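Local coordinates for protein 3-hydroxyacyl-thioester dehydratase X (PDB 4OOB) that catalyses the reversible hydration of trans-2-enoyl-CoA thioesters to (3R)-3-hydroxyacyl-CoA, accepting many chain lengths with a preference for C8 to C12 substrates, at residues L33-Q38 and I81-A86; V105-N110 and T123-Q128; G185-I190 and P221-A226. All coordinates share one frame; numbering follows the deposited sequence.

Contact 1: residues L33-Q38 and I81-A86; sequences LRYGNQ and IAVTDA
Val-83 is the residue of 81-86 that reaches furthest into the 33-38 loop, and its side chain can be followed atom by atom. CB lies 3.5 Å from the carbonyl O of Asn-37, and the two methyls then part. CG1, anti to the backbone N (chi1 160°), approaches the hydroxyl of Tyr-35 at a loose 4.2 Å from OH. CG2, beside the backbone N, turns to the backbone of the facing loop, 3.3 Å from Gly-36 O and scarcely further from Asn-37 O. The Tyr-35 side chain crosses that of Val-83 at about a right angle, its CE1 4.4 Å from CG2, a glancing apolar touch. A short branched residue suits this place: it brings apolar methyls to the tyrosine ring and hydroxyl while its own N-H stays able to reach Asn-37 O.

The backbone supplies the directional bond. Val-83 N donates to Asn-37 O at 2.9 Å, and with 176° at the hydrogen the bond is almost straight. Around it Gln-38 and Ala-82 form a single backbone bridge, with weaker CA-H...O contacts from Ala-82 CA to Asn-37 O and from Gln-38 CA to Ile-81 O. A type I turn from Ala-82 to Asp-85 presents Val-83. The Asp-85 carboxylate ties the turn together, since Ala-82 N reaches OD2 at 2.8 Å from well above the carboxylate plane; Arg-79 forms a salt bridge with the same oxygen, and its positive charge would be expected to favour the charged carboxylate.

The contact joins the connection between helices 21-31 and 43-57 to the one between strands 69-77 and 86-99. Pro-21 of helix 21-31 touches both Tyr-35 and Val-83, while Ile-81 turns inward onto strands 102-113 and 116-128.

Contact 2: residues V105-N110 and T123-Q128; sequences VDLVTN and TTFLHQ
Thr-123 faces Leu-107 in an antiparallel hydrogen-bonded pair: its O receives Leu-107 N at 2.7 Å, and its N donates back to Leu-107 O. The threonine suits a strand through its branched CB, and its hydroxyl makes a weak hydrogen bond to Asn-73 on the adjoining strand 69-77.

Thr-124 comes next, on the other face, in a non-hydrogen-bonded pair with Asp-106. The two side chains lie side by side and point the same way. With OG1 beside the backbone N (chi1 -64°), the threonine hydroxyl donates to Asp-106 OD1 at a short 2.5 Å, coming from above the carboxylate plane. Arg-97 forms a salt bridge with OD1 and Asn-95 a hydrogen bond with OD2, so both oxygens of this buried carboxylate are satisfied, and the neighbouring arginine would be expected to favour its charged form.

Phe-125 returns to the face of Thr-123 and forms a hydrogen-bonded pair with Val-105, whose N donates to Phe-125 O at 3.0 Å. Its flat ring offers an edge to Leu-107: CD2 of the leucine lies in the ring plane, 3.9 Å from Phe-125 CD2, and the side chains cross at about a right angle. Further along, His-127 brings the rim of its imidazole to Val-105, with NE2 3.8 Å from CG1.

On this face Phe-49 and Val-52 of helix 43-57 cover Phe-125 and Leu-107. The hairpin is part of an antiparallel sheet that packs on this helix, the arrangement of the hotdog fold, in which the sheet wraps around a long helix, as in MaoC-like hydratases.

Contact 3: residues G185-I190 and P221-A226; sequences GFPTVI and PVLLPA
Leu-223 is one of two leucine bumps on 221-226, and the hollow that takes it is formed by Pro-187, Thr-188 and Ile-190. Its methyls divide the space: CD1 meets Pro-187 CG at 4.0 Å, while CD2 presses on Ile-190 CG2 at 3.5 Å. The leucine crosses the proline at about a right angle, its forked tip against the rigid ring. Beside it, Pro-221 CB approaches Phe-186 CE1 at 4.0 Å. The longer branch of Ile-190, CG1 to CD1, turns back within its own segment, placing CD1 3.7 Å above the centre of the Phe-186 ring. Leu-224, the other bump, rests CD1 on the carbonyl carbon of Ile-190 and on Val-189 CG2, and also touches Pro-158 and Ile-161 of helix 158-167.

Two donors converge on Val-189 O. Leu-224 N reaches it at 3.3 Å across the contact; Thr-188 OG1 does so at 2.9 Å from within its own segment, its hydroxyl turned between backbone N and carbonyl carbon (chi1 73°). Aliphatic, proline and phenylalanine side chains supply the bulk, which implies a fit resting mainly on shape, with one long backbone bond setting which residues lie opposite each other.

How the contacts relate
Contact 2 belongs to the interior, all but one of its touching residues being buried, whereas contacts 1 and 3 are partly buried loop pairs on opposite sides of the chain's centre. Regular strand pairing gives contact 2 repeated backbone bonds and a buried carboxylate network; each loop pair has one backbone bond and a single bridge. Contact 1 leans on carbonyl oxygens and a turn, contact 3 on aliphatic shape. Strands 102-113 and 116-128, which pair in contact 2, also receive Ile-81 of contact 1, although the nearest atoms of those contacts stay about 8 Å apart. Contacts 2 and 3 meet in a light packing touch between Gln-128 and Phe-186.

Contact 1: residues L33-Q38 and I81-A86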
ATOM      1  N   LEU A  33      10.307   8.971  -3.938  1.00 20.76           N
ATOM      2  CA  LEU A  33      11.007   7.853  -4.508  1.00 20.03           C
ATOM      3  C   LEU A  33      11.618   8.348  -5.821  1.00 21.45           C
ATOM      4  O   LEU A  33      11.365   9.487  -6.234  1.00 21.55           O
ATOM      5  CB  LEU A  33      10.008   6.740  -4.735  1.00 20.40           C
ATOM      6  CG  LEU A  33       9.978   5.531  -3.818  1.00 20.74           C
ATOM      7  CD1 LEU A  33      10.380   5.770  -2.367  1.00 21.04           C
ATOM      8  CD2 LEU A  33       8.623   4.884  -3.881  1.00 20.39           C
ATOM      9  N   ARG A  34      12.446   7.530  -6.450  1.00 21.93           N
ATOM     10  CA  ARG A  34      13.263   7.979  -7.559  1.00 23.37           C
ATOM     11  C   ARG A  34      12.478   7.752  -8.850  1.00 22.63           C
ATOM     12  O   ARG A  34      11.918   6.701  -9.028  1.00 22.78           O
ATOM     13  CB  ARG A  34      14.572   7.200  -7.581  1.00 25.62           C
ATOM     14  CG  ARG A  34      15.709   7.929  -8.284  1.00 29.27           C
ATOM     15  CD  ARG A  34      16.856   7.001  -8.655  1.00 30.44           C
ATOM     16  NE  ARG A  34      16.563   6.364  -9.930  1.00 34.88           N
ATOM     17  CZ  ARG A  34      17.004   6.762 -11.125  1.00 40.21           C
ATOM     18  NH1 ARG A  34      17.824   7.811 -11.257  1.00 43.79           N
ATOM     19  NH2 ARG A  34      16.633   6.086 -12.214  1.00 40.90           N
ATOM     20  N   TYR A  35      12.391   8.755  -9.708  1.00 22.12           N
ATOM     21  CA  TYR A  35      11.804   8.618 -11.015  1.00 22.85           C
ATOM     22  C   TYR A  35      12.916   8.235 -11.975  1.00 23.09           C
ATOM     23  O   TYR A  35      13.908   8.942 -12.062  1.00 23.81           O
ATOM     24  CB  TYR A  35      11.139   9.936 -11.474  1.00 24.28           C
ATOM     25  CG  TYR A  35      10.565   9.863 -12.886  1.00 26.46           C
ATOM     26  CD1 TYR A  35       9.727   8.798 -13.256  1.00 26.78           C
ATOM     27  CD2 TYR A  35      10.857  10.843 -13.864  1.00 26.92           C
ATOM     28  CE1 TYR A  35       9.197   8.710 -14.530  1.00 29.46           C
ATOM     29  CE2 TYR A  35      10.341  10.747 -15.159  1.00 28.01           C
ATOM     30  CZ  TYR A  35       9.511   9.676 -15.487  1.00 29.82           C
ATOM     31  OH  TYR A  35       8.956   9.517 -16.737  1.00 33.28           O
ATOM     32  N   GLY A  36      12.706   7.149 -12.705  1.00 22.34           N
ATOM     33  CA  GLY A  36      13.623   6.655 -13.710  1.00 24.94           C
ATOM     34  C   GLY A  36      12.990   5.744 -14.760  1.00 27.58           C
ATOM     35  O   GLY A  36      11.746   5.740 -14.970  1.00 28.89           O
ATOM     36  N   ASN A  37      13.836   4.978 -15.454  1.00 30.07           N
ATOM     37  CA  ASN A  37      13.333   4.037 -16.491  1.00 31.55           C
ATOM     38  C   ASN A  37      12.423   2.961 -15.931  1.00 28.04           C
ATOM     39  O   ASN A  37      11.488   2.577 -16.631  1.00 25.23           O
ATOM     40  CB  ASN A  37      14.468   3.350 -17.305  1.00 34.32           C
ATOM     41  CG  ASN A  37      15.364   4.348 -18.011  1.00 37.79           C
ATOM     42  OD1 ASN A  37      14.926   5.410 -18.506  1.00 37.02           O
ATOM     43  ND2 ASN A  37      16.646   4.031 -18.032  1.00 41.77           N
ATOM     44  N   GLN A  38      12.713   2.467 -14.707  1.00 26.94           N
ATOM     45  CA  GLN A  38      11.842   1.461 -14.035  1.00 26.52           C
ATOM     46  C   GLN A  38      10.832   2.136 -13.121  1.00 24.58           C
ATOM     47  O   GLN A  38      11.181   2.996 -12.331  1.00 23.49           O
ATOM     48  CB  GLN A  38      12.543   0.494 -13.087  1.00 28.78           C
ATOM     49  CG  GLN A  38      14.016   0.238 -13.189  1.00 32.89           C
ATOM     50  CD  GLN A  38      14.302  -0.839 -14.151  1.00 34.79           C
ATOM     51  OE1 GLN A  38      15.095  -1.749 -13.891  1.00 38.61           O
ATOM     52  NE2 GLN A  38      13.652  -0.755 -15.282  1.00 37.18           N
ATOM     53  N   ILE A  81       9.342  -3.309 -14.182  1.00 28.45           N
ATOM     54  CA  ILE A  81       8.465  -2.874 -15.245  1.00 30.63           C
ATOM     55  C   ILE A  81       8.945  -1.504 -15.729  1.00 30.28           C
ATOM     56  O   ILE A  81       9.169  -0.587 -14.933  1.00 28.27           O
ATOM     57  CB  ILE A  81       7.017  -2.777 -14.735  1.00 30.58           C
ATOM     58  CG1 ILE A  81       6.492  -4.174 -14.385  1.00 30.37           C
ATOM     59  CG2 ILE A  81       6.114  -2.128 -15.781  1.00 32.74           C
ATOM     60  CD1 ILE A  81       5.219  -4.127 -13.574  1.00 28.99           C
ATOM     61  N   ALA A  82       9.135  -1.396 -17.038  1.00 29.33           N
ATOM     62  CA  ALA A  82       9.605  -0.170 -17.613  1.00 28.52           C
ATOM     63  C   ALA A  82       8.444   0.821 -17.688  1.00 27.47           C
ATOM     64  O   ALA A  82       7.283   0.467 -17.835  1.00 26.01           O
ATOM     65  CB  ALA A  82      10.251  -0.398 -18.986  1.00 27.95           C
ATOM     66  N   VAL A  83       8.782   2.079 -17.499  1.00 27.70           N
ATOM     67  CA  VAL A  83       7.879   3.169 -17.749  1.00 28.42           C
ATOM     68  C   VAL A  83       7.316   3.051 -19.193  1.00 30.29           C
ATOM     69  O   VAL A  83       6.175   3.408 -19.460  1.00 31.72           O
ATOM     70  CB  VAL A  83       8.685   4.445 -17.482  1.00 28.89           C
ATOM     71  CG1 VAL A  83       8.084   5.667 -18.127  1.00 30.33           C
ATOM     72  CG2 VAL A  83       8.821   4.628 -15.986  1.00 28.49           C
ATOM     73  N   THR A  84       8.111   2.499 -20.108  1.00 32.88           N
ATOM     74  CA  THR A  84       7.721   2.355 -21.527  1.00 35.21           C
ATOM     75  C   THR A  84       6.891   1.110 -21.815  1.00 37.02           C
ATOM     76  O   THR A  84       6.370   0.980 -22.902  1.00 39.27           O
ATOM     77  CB  THR A  84       8.952   2.327 -22.452  1.00 34.77           C
ATOM     78  OG1 THR A  84       9.845   1.267 -22.077  1.00 36.10           O
ATOM     79  CG2 THR A  84       9.716   3.625 -22.357  1.00 34.70           C
ATOM     80  N   ASP A  85       6.763   0.199 -20.846  1.00 37.16           N
ATOM     81  CA  ASP A  85       5.896  -0.974 -20.996  1.00 34.66           C
ATOM     82  C   ASP A  85       4.408  -0.620 -20.990  1.00 33.16           C
ATOM     83  O   ASP A  85       3.980   0.354 -20.382  1.00 32.92           O
ATOM     84  CB  ASP A  85       6.147  -1.963 -19.876  1.00 34.62           C
ATOM     85  CG  ASP A  85       7.477  -2.629 -19.976  1.00 35.76           C
ATOM     86  OD1 ASP A  85       8.045  -2.687 -21.082  1.00 40.06           O
ATOM     87  OD2 ASP A  85       7.948  -3.144 -18.949  1.00 35.70           O
ATOM     88  N   ALA A  86       3.629  -1.409 -21.714  1.00 31.25           N
ATOM     89  CA  ALA A  86       2.182  -1.483 -21.507  1.00 31.17           C
ATOM     90  C   ALA A  86       1.982  -2.801 -20.731  1.00 29.57           C
ATOM     91  O   ALA A  86       2.842  -3.697 -20.851  1.00 30.49           O
ATOM     92  CB  ALA A  86       1.459  -1.503 -22.848  1.00 30.82           C
TER

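Contact 2: residues V105-N110 and T123-Q128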
ATOM      1  N   VAL A 105     -10.710  -9.548   2.971  1.00 15.06           N
ATOM      2  CA  VAL A 105     -10.685 -10.202   1.674  1.00 15.58           C
ATOM      3  C   VAL A 105      -9.332  -9.976   1.023  1.00 15.56           C
ATOM      4  O   VAL A 105      -8.725  -8.913   1.190  1.00 17.18           O
ATOM      5  CB  VAL A 105     -11.777  -9.650   0.759  1.00 15.56           C
ATOM      6  CG1 VAL A 105     -11.585  -8.140   0.543  1.00 15.58           C
ATOM      7  CG2 VAL A 105     -11.754 -10.393  -0.557  1.00 15.81           C
ATOM      8  N   ASP A 106      -8.876 -10.946   0.256  1.00 15.21           N
ATOM      9  CA  ASP A 106      -7.653 -10.813  -0.479  1.00 14.75           C
ATOM     10  C   ASP A 106      -7.921 -10.433  -1.922  1.00 14.98           C
ATOM     11  O   ASP A 106      -8.759 -11.033  -2.597  1.00 13.96           O
ATOM     12  CB  ASP A 106      -6.880 -12.121  -0.469  1.00 15.33           C
ATOM     13  CG  ASP A 106      -6.262 -12.476   0.883  1.00 15.03           C
ATOM     14  OD1 ASP A 106      -6.132 -11.649   1.835  1.00 14.89           O
ATOM     15  OD2 ASP A 106      -5.902 -13.658   0.970  1.00 15.10           O
ATOM     16  N   LEU A 107      -7.164  -9.445  -2.409  1.00 15.92           N
ATOM     17  CA  LEU A 107      -7.251  -8.977  -3.817  1.00 16.26           C
ATOM     18  C   LEU A 107      -5.936  -9.278  -4.486  1.00 16.36           C
ATOM     19  O   LEU A 107      -4.923  -8.751  -4.087  1.00 15.30           O
ATOM     20  CB  LEU A 107      -7.508  -7.486  -3.847  1.00 16.69           C
ATOM     21  CG  LEU A 107      -8.947  -6.965  -3.737  1.00 17.54           C
ATOM     22  CD1 LEU A 107      -9.946  -8.022  -3.408  1.00 18.18           C
ATOM     23  CD2 LEU A 107      -9.072  -5.806  -2.767  1.00 17.84           C
ATOM     24  N   VAL A 108      -5.956 -10.198  -5.451  1.00 17.13           N
ATOM     25  CA  VAL A 108      -4.733 -10.836  -5.932  1.00 17.26           C
ATOM     26  C   VAL A 108      -4.585 -10.322  -7.357  1.00 17.99           C
ATOM     27  O   VAL A 108      -5.496 -10.487  -8.182  1.00 17.03           O
ATOM     28  CB  VAL A 108      -4.879 -12.372  -5.833  1.00 17.60           C
ATOM     29  CG1 VAL A 108      -3.681 -13.112  -6.375  1.00 18.07           C
ATOM     30  CG2 VAL A 108      -5.133 -12.792  -4.376  1.00 17.04           C
ATOM     31  N   THR A 109      -3.480  -9.629  -7.616  1.00 17.67           N
ATOM     32  CA  THR A 109      -3.252  -8.998  -8.899  1.00 17.98           C
ATOM     33  C   THR A 109      -1.971  -9.532  -9.585  1.00 18.31           C
ATOM     34  O   THR A 109      -0.890  -9.652  -8.959  1.00 17.45           O
ATOM     35  CB  THR A 109      -3.204  -7.465  -8.746  1.00 17.89           C
ATOM     36  OG1 THR A 109      -4.459  -7.019  -8.265  1.00 19.62           O
ATOM     37  CG2 THR A 109      -2.993  -6.761 -10.044  1.00 18.33           C
ATOM     38  N   ASN A 110      -2.143  -9.840 -10.872  1.00 18.95           N
ATOM     39  CA  ASN A 110      -1.082 -10.289 -11.770  1.00 20.63           C
ATOM     40  C   ASN A 110      -0.914  -9.252 -12.886  1.00 21.23           C
ATOM     41  O   ASN A 110      -1.848  -9.016 -13.689  1.00 19.71           O
ATOM     42  CB  ASN A 110      -1.423 -11.666 -12.383  1.00 21.73           C
ATOM     43  CG  ASN A 110      -1.147 -12.825 -11.415  1.00 24.49           C
ATOM     44  OD1 ASN A 110      -0.028 -13.307 -11.339  1.00 28.93           O
ATOM     45  ND2 ASN A 110      -2.164 -13.245 -10.644  1.00 23.94           N
ATOM     46  N   THR A 123      -3.119  -8.099  -1.644  1.00 12.71           N
ATOM     47  CA  THR A 123      -3.506  -6.975  -0.887  1.00 12.89           C
ATOM     48  C   THR A 123      -4.673  -7.481  -0.061  1.00 13.72           C
ATOM     49  O   THR A 123      -5.627  -8.053  -0.604  1.00 15.24           O
ATOM     50  CB  THR A 123      -4.066  -5.871  -1.810  1.00 12.62           C
ATOM     51  OG1 THR A 123      -3.001  -5.318  -2.593  1.00 12.43           O
ATOM     52  CG2 THR A 123      -4.820  -4.773  -0.993  1.00 12.18           C
ATOM     53  N   THR A 124      -4.634  -7.204   1.218  1.00 13.57           N
ATOM     54  CA  THR A 124      -5.695  -7.576   2.067  1.00 14.41           C
ATOM     55  C   THR A 124      -6.282  -6.313   2.641  1.00 14.30           C
ATOM     56  O   THR A 124      -5.601  -5.537   3.300  1.00 13.98           O
ATOM     57  CB  THR A 124      -5.138  -8.513   3.156  1.00 14.46           C
ATOM     58  OG1 THR A 124      -4.679  -9.692   2.509  1.00 15.32           O
ATOM     59  CG2 THR A 124      -6.167  -8.923   4.120  1.00 14.50           C
ATOM     60  N   PHE A 125      -7.560  -6.126   2.370  1.00 15.63           N
ATOM     61  CA  PHE A 125      -8.355  -5.078   2.973  1.00 17.27           C
ATOM     62  C   PHE A 125      -9.321  -5.652   4.023  1.00 16.45           C
ATOM     63  O   PHE A 125      -9.857  -6.763   3.865  1.00 16.23           O
ATOM     64  CB  PHE A 125      -9.129  -4.304   1.891  1.00 19.41           C
ATOM     65  CG  PHE A 125      -8.344  -3.200   1.268  1.00 22.61           C
ATOM     66  CD1 PHE A 125      -8.031  -2.069   1.995  1.00 26.90           C
ATOM     67  CD2 PHE A 125      -7.946  -3.265  -0.045  1.00 25.63           C
ATOM     68  CE1 PHE A 125      -7.314  -1.026   1.418  1.00 27.59           C
ATOM     69  CE2 PHE A 125      -7.207  -2.241  -0.612  1.00 25.45           C
ATOM     70  CZ  PHE A 125      -6.871  -1.136   0.122  1.00 25.68           C
ATOM     71  N   LEU A 126      -9.451  -4.903   5.116  1.00 15.64           N
ATOM     72  CA  LEU A 126     -10.455  -5.104   6.176  1.00 15.34           C
ATOM     73  C   LEU A 126     -11.599  -4.125   5.903  1.00 15.17           C
ATOM     74  O   LEU A 126     -11.408  -2.876   5.887  1.00 13.83           O
ATOM     75  CB  LEU A 126      -9.879  -4.828   7.584  1.00 15.36           C
ATOM     76  CG  LEU A 126     -10.858  -4.972   8.781  1.00 15.26           C
ATOM     77  CD1 LEU A 126     -11.212  -6.422   9.060  1.00 15.51           C
ATOM     78  CD2 LEU A 126     -10.314  -4.344  10.034  1.00 15.45           C
ATOM     79  N   HIS A 127     -12.757  -4.694   5.597  1.00 15.77           N
ATOM     80  CA  HIS A 127     -13.972  -3.923   5.467  1.00 16.42           C
ATOM     81  C   HIS A 127     -14.724  -3.919   6.777  1.00 16.12           C
ATOM     82  O   HIS A 127     -15.314  -4.915   7.180  1.00 16.85           O
ATOM     83  CB  HIS A 127     -14.805  -4.494   4.351  1.00 17.45           C
ATOM     84  CG  HIS A 127     -14.127  -4.398   3.019  1.00 18.95           C
ATOM     85  ND1 HIS A 127     -13.920  -3.193   2.379  1.00 19.56           N
ATOM     86  CD2 HIS A 127     -13.610  -5.346   2.209  1.00 20.25           C
ATOM     87  CE1 HIS A 127     -13.309  -3.405   1.231  1.00 19.15           C
ATOM     88  NE2 HIS A 127     -13.104  -4.700   1.107  1.00 20.56           N
ATOM     89  N   GLN A 128     -14.714  -2.788   7.443  1.00 15.78           N
ATOM     90  CA  GLN A 128     -15.260  -2.729   8.783  1.00 15.63           C
ATOM     91  C   GLN A 128     -16.747  -3.074   8.836  1.00 15.55           C
ATOM     92  O   GLN A 128     -17.561  -2.707   7.935  1.00 14.88           O
ATOM     93  CB  GLN A 128     -15.058  -1.351   9.406  1.00 16.17           C
ATOM     94  CG  GLN A 128     -13.706  -0.703   9.221  1.00 16.89           C
ATOM     95  CD  GLN A 128     -13.461   0.425  10.218  1.00 17.72           C
ATOM     96  OE1 GLN A 128     -13.033   1.539   9.855  1.00 19.18           O
ATOM     97  NE2 GLN A 128     -13.781   0.165  11.459  1.00 17.31           N
TER

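Contact 3: residues G185-I190 and P221-A226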
ATOM      1  N   GLY A 185     -14.588   5.801  12.501  1.00 17.68           N
ATOM      2  CA  GLY A 185     -13.910   5.496  13.765  1.00 17.85           C
ATOM      3  C   GLY A 185     -12.573   6.176  13.958  1.00 17.88           C
ATOM      4  O   GLY A 185     -11.871   5.835  14.863  1.00 18.71           O
ATOM      5  N   PHE A 186     -12.193   7.132  13.105  1.00 17.76           N
ATOM      6  CA  PHE A 186     -10.883   7.740  13.211  1.00 16.97           C
ATOM      7  C   PHE A 186     -10.996   9.158  13.659  1.00 17.99           C
ATOM      8  O   PHE A 186     -11.794   9.885  13.106  1.00 17.77           O
ATOM      9  CB  PHE A 186     -10.207   7.746  11.854  1.00 16.43           C
ATOM     10  CG  PHE A 186      -9.931   6.367  11.332  1.00 16.47           C
ATOM     11  CD1 PHE A 186      -8.977   5.578  11.940  1.00 16.19           C
ATOM     12  CD2 PHE A 186     -10.671   5.842  10.279  1.00 15.55           C
ATOM     13  CE1 PHE A 186      -8.726   4.303  11.471  1.00 16.53           C
ATOM     14  CE2 PHE A 186     -10.422   4.592   9.810  1.00 15.62           C
ATOM     15  CZ  PHE A 186      -9.454   3.802  10.407  1.00 15.75           C
ATOM     16  N   PRO A 187     -10.126   9.590  14.583  1.00 18.75           N
ATOM     17  CA  PRO A 187     -10.270  10.957  15.108  1.00 19.64           C
ATOM     18  C   PRO A 187      -9.760  12.050  14.209  1.00 20.73           C
ATOM     19  O   PRO A 187     -10.075  13.191  14.448  1.00 21.55           O
ATOM     20  CB  PRO A 187      -9.469  10.923  16.413  1.00 19.48           C
ATOM     21  CG  PRO A 187      -8.442   9.843  16.188  1.00 19.52           C
ATOM     22  CD  PRO A 187      -9.147   8.795  15.358  1.00 19.05           C
ATOM     23  N   THR A 188      -8.918  11.737  13.226  1.00 21.84           N
ATOM     24  CA  THR A 188      -8.566  12.689  12.179  1.00 22.24           C
ATOM     25  C   THR A 188      -8.442  11.889  10.899  1.00 21.13           C
ATOM     26  O   THR A 188      -8.564  10.649  10.910  1.00 20.67           O
ATOM     27  CB  THR A 188      -7.203  13.390  12.445  1.00 24.24           C
ATOM     28  OG1 THR A 188      -6.106  12.476  12.211  1.00 26.16           O
ATOM     29  CG2 THR A 188      -7.099  13.835  13.804  1.00 24.91           C
ATOM     30  N   VAL A 189      -8.145  12.589   9.813  1.00 20.02           N
ATOM     31  CA  VAL A 189      -7.813  11.955   8.530  1.00 18.92           C
ATOM     32  C   VAL A 189      -6.555  11.116   8.695  1.00 18.18           C
ATOM     33  O   VAL A 189      -5.758  11.409   9.565  1.00 18.21           O
ATOM     34  CB  VAL A 189      -7.609  13.029   7.466  1.00 19.20           C
ATOM     35  CG1 VAL A 189      -8.961  13.625   7.118  1.00 19.65           C
ATOM     36  CG2 VAL A 189      -6.673  14.146   7.976  1.00 19.04           C
ATOM     37  N   ILE A 190      -6.396  10.040   7.920  1.00 17.31           N
ATOM     38  CA  ILE A 190      -5.263   9.141   8.103  1.00 16.17           C
ATOM     39  C   ILE A 190      -4.558   8.931   6.770  1.00 14.38           C
ATOM     40  O   ILE A 190      -5.185   9.062   5.759  1.00 13.40           O
ATOM     41  CB  ILE A 190      -5.687   7.780   8.730  1.00 17.40           C
ATOM     42  CG1 ILE A 190      -6.482   6.986   7.724  1.00 17.23           C
ATOM     43  CG2 ILE A 190      -6.441   8.011  10.043  1.00 18.64           C
ATOM     44  CD1 ILE A 190      -7.108   5.687   8.168  1.00 17.58           C
ATOM     45  N   PRO A 221      -2.949   3.163  12.706  1.00 19.03           N
ATOM     46  CA  PRO A 221      -3.225   4.107  11.648  1.00 18.65           C
ATOM     47  C   PRO A 221      -2.346   5.335  11.773  1.00 18.03           C
ATOM     48  O   PRO A 221      -1.912   5.672  12.849  1.00 18.50           O
ATOM     49  CB  PRO A 221      -4.711   4.434  11.845  1.00 20.09           C
ATOM     50  CG  PRO A 221      -4.977   4.163  13.300  1.00 21.43           C
ATOM     51  CD  PRO A 221      -4.147   2.932  13.549  1.00 20.96           C
ATOM     52  N   VAL A 222      -1.994   5.938  10.663  1.00 17.48           N
ATOM     53  CA  VAL A 222      -1.074   7.036  10.686  1.00 18.04           C
ATOM     54  C   VAL A 222      -1.928   8.271  10.693  1.00 18.67           C
ATOM     55  O   VAL A 222      -2.455   8.686   9.607  1.00 17.30           O
ATOM     56  CB  VAL A 222      -0.156   6.944   9.476  1.00 18.98           C
ATOM     57  CG1 VAL A 222       0.674   8.221   9.299  1.00 19.21           C
ATOM     58  CG2 VAL A 222       0.748   5.698   9.631  1.00 19.23           C
ATOM     59  N   LEU A 223      -2.179   8.787  11.915  1.00 18.54           N
ATOM     60  CA  LEU A 223      -3.034   9.965  12.099  1.00 19.26           C
ATOM     61  C   LEU A 223      -2.269  11.164  11.704  1.00 19.15           C
ATOM     62  O   LEU A 223      -1.116  11.252  12.028  1.00 19.42           O
ATOM     63  CB  LEU A 223      -3.471  10.158  13.531  1.00 21.55           C
ATOM     64  CG  LEU A 223      -4.285   9.031  14.158  1.00 22.83           C
ATOM     65  CD1 LEU A 223      -4.519   9.460  15.625  1.00 23.36           C
ATOM     66  CD2 LEU A 223      -5.580   8.793  13.396  1.00 22.17           C
ATOM     67  N   LEU A 224      -2.892  12.076  10.962  1.00 19.16           N
ATOM     68  CA  LEU A 224      -2.151  13.195  10.341  1.00 19.20           C
ATOM     69  C   LEU A 224      -2.455  14.489  11.130  1.00 19.45           C
ATOM     70  O   LEU A 224      -3.538  14.605  11.699  1.00 20.18           O
ATOM     71  CB  LEU A 224      -2.540  13.350   8.866  1.00 18.46           C
ATOM     72  CG  LEU A 224      -2.543  12.120   7.941  1.00 17.16           C
ATOM     73  CD1 LEU A 224      -3.070  12.496   6.568  1.00 16.61           C
ATOM     74  CD2 LEU A 224      -1.128  11.553   7.778  1.00 18.37           C
ATOM     75  N   PRO A 225      -1.494  15.429  11.201  1.00 19.82           N
ATOM     76  CA  PRO A 225      -0.088  15.294  10.746  1.00 20.00           C
ATOM     77  C   PRO A 225       0.681  14.246  11.576  1.00 20.24           C
ATOM     78  O   PRO A 225       0.434  14.083  12.759  1.00 20.61           O
ATOM     79  CB  PRO A 225       0.508  16.691  11.027  1.00 21.20           C
ATOM     80  CG  PRO A 225      -0.381  17.267  12.118  1.00 20.77           C
ATOM     81  CD  PRO A 225      -1.752  16.778  11.743  1.00 20.16           C
ATOM     82  N   ALA A 226       1.596  13.538  10.948  1.00 20.60           N
ATOM     83  CA  ALA A 226       2.340  12.482  11.610  1.00 20.14           C
ATOM     84  C   ALA A 226       3.829  12.765  11.491  1.00 20.27           C
ATOM     85  O   ALA A 226       4.353  13.091  10.403  1.00 18.21           O
ATOM     86  CB  ALA A 226       2.031  11.148  10.970  1.00 19.98           C
TER